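Local structure of agmatinase (Deinococcus radiodurans, 1WOG) at the hexane-1,6-diamine site. The protein hydrolyses agmatine to putrescine and urea, using a pair of manganese ions in each subunit. Residues are numbered along the deposited sequence; one frame, centred on the assembly and turned at random.

The hexane-1,6-diamine site. Residues 145-147, 149, 159-160, 229, 231, 274. With 16D (hexane-1,6-diamine), chain B.
The imidazole of His145 has Asp231 OD2 at its edge, in the ring plane, while the diamine runs past CB and CG; CB lies 3.4 Å from C3 of 16D. Glu274 OE2 lies in the plane of the Asn159 amide, whose ND2 donates to it at 2.9 Å, almost straight (176° at H), but from above the carboxylate plane (32° out). Glu274, bent at chi2, and Asn159, its CG in the crowded position between backbone N and carbonyl carbon (chi1 61°), thus fix each other beside the C5–C6 end. An alanine at Asn159 would lose this hydrogen bond and would probably let the Glu274 carboxylate swing. Ser160 approaches the other half of the chain, CB standing 3.5 Å from C1.

The two amines are held differently. N1 lies 2.8 Å from the Asp147 backbone N, a hydrogen bond if N1 offers its lone pair, and water 2 links it to Leu146 N (2.9 Å from N1 to the water). Water 1 ties N1 to the Thr149 hydroxyl, OG1 to water measuring 2.8 Å. N2 instead points towards manganese ligands Asp229 and Asp231, 3.6 Å from Asp231 OD2; manganese ligands His145 and Asp147 line the chain.

Two methylenes longer than putrescine, the ligand probably acts as an inhibitor. Its site caps the arginase-type alpha/beta fold at the ends of strands 137-142, 223-229 and 266-273 and just after them, including 3-10 helix 230-232, with Asn159 and Ser160 in the loop before helix 162-169.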
# COMPACT_ATOMS: atom_id res chain seq x y z
N HIS A 145 16.34 -13.47 -17.55
CA HIS A 145 17.67 -12.97 -17.94
C HIS A 145 18.74 -14.07 -17.95
O HIS A 145 18.60 -15.09 -17.29
CB HIS A 145 18.09 -11.85 -16.98
CG HIS A 145 16.99 -10.88 -16.66
ND1 HIS A 145 16.16 -11.04 -15.56
CD2 HIS A 145 16.57 -9.76 -17.29
CE1 HIS A 145 15.28 -10.05 -15.53
NE2 HIS A 145 15.51 -9.26 -16.57
N LEU A 146 19.83 -13.84 -18.69
CA LEU A 146 20.89 -14.84 -18.80
C LEU A 146 21.86 -14.84 -17.61
O LEU A 146 22.27 -15.90 -17.15
CB LEU A 146 21.68 -14.64 -20.11
CG LEU A 146 22.71 -15.72 -20.46
CD1 LEU A 146 22.00 -17.06 -20.66
CD2 LEU A 146 23.46 -15.32 -21.72
N ASP A 147 22.21 -13.66 -17.11
CA ASP A 147 23.13 -13.53 -15.98
C ASP A 147 24.49 -14.18 -16.22
O ASP A 147 25.04 -14.86 -15.34
CB ASP A 147 22.49 -14.11 -14.71
CG ASP A 147 21.27 -13.33 -14.25
OD1 ASP A 147 21.07 -12.21 -14.75
OD2 ASP A 147 20.52 -13.84 -13.40
N THR A 149 27.02 -12.20 -17.70
CA THR A 149 27.82 -11.02 -18.03
C THR A 149 29.13 -10.97 -17.25
O THR A 149 29.20 -11.37 -16.09
CB THR A 149 27.01 -9.74 -17.76
OG1 THR A 149 25.96 -9.63 -18.73
CG2 THR A 149 27.90 -8.50 -17.83
N ASN A 159 24.23 -8.92 -9.97
CA ASN A 159 23.35 -10.06 -10.17
C ASN A 159 23.26 -10.46 -11.64
O ASN A 159 22.52 -11.37 -12.00
CB ASN A 159 21.95 -9.79 -9.59
CG ASN A 159 21.25 -8.60 -10.23
OD1 ASN A 159 21.91 -7.73 -10.81
ND2 ASN A 159 19.93 -8.56 -10.14
N SER A 160 24.02 -9.78 -12.50
CA SER A 160 24.04 -10.11 -13.93
C SER A 160 25.24 -11.00 -14.27
O SER A 160 25.38 -11.45 -15.41
CB SER A 160 24.13 -8.84 -14.78
OG SER A 160 23.02 -7.99 -14.59
N ASP A 229 15.03 -18.05 -10.58
CA ASP A 229 14.90 -16.60 -10.45
C ASP A 229 13.41 -16.39 -10.66
O ASP A 229 12.89 -16.70 -11.73
CB ASP A 229 15.69 -15.90 -11.56
CG ASP A 229 15.57 -14.39 -11.51
OD1 ASP A 229 14.52 -13.89 -11.06
OD2 ASP A 229 16.52 -13.71 -11.94
N ASP A 231 11.71 -13.96 -11.50
CA ASP A 231 11.28 -13.15 -12.64
C ASP A 231 11.17 -13.96 -13.93
O ASP A 231 10.80 -13.43 -14.98
CB ASP A 231 12.14 -11.87 -12.83
CG ASP A 231 13.59 -12.15 -13.21
OD1 ASP A 231 13.87 -13.13 -13.92
OD2 ASP A 231 14.44 -11.33 -12.80
N GLU A 274 15.73 -13.50 -6.20
CA GLU A 274 15.07 -12.30 -6.72
C GLU A 274 13.63 -12.02 -6.26
O GLU A 274 12.95 -11.16 -6.82
CB GLU A 274 15.15 -12.26 -8.25
CG GLU A 274 16.58 -12.16 -8.83
CD GLU A 274 17.30 -10.84 -8.53
OE1 GLU A 274 16.67 -9.91 -7.98
OE2 GLU A 274 18.50 -10.73 -8.85
N1 16D B . 22.03 -10.98 -17.73
C1 16D B . 22.00 -9.50 -17.50
C2 16D B . 20.78 -9.10 -16.64
C3 16D B . 20.57 -10.03 -15.48
C4 16D B . 19.86 -9.43 -14.33
C5 16D B . 19.77 -10.46 -13.30
C6 16D B . 18.69 -10.80 -12.63
N2 16D B . 17.69 -9.93 -12.56
O HOH W 1 24.05 -11.69 -19.06
O HOH W 2 20.03 -11.15 -19.76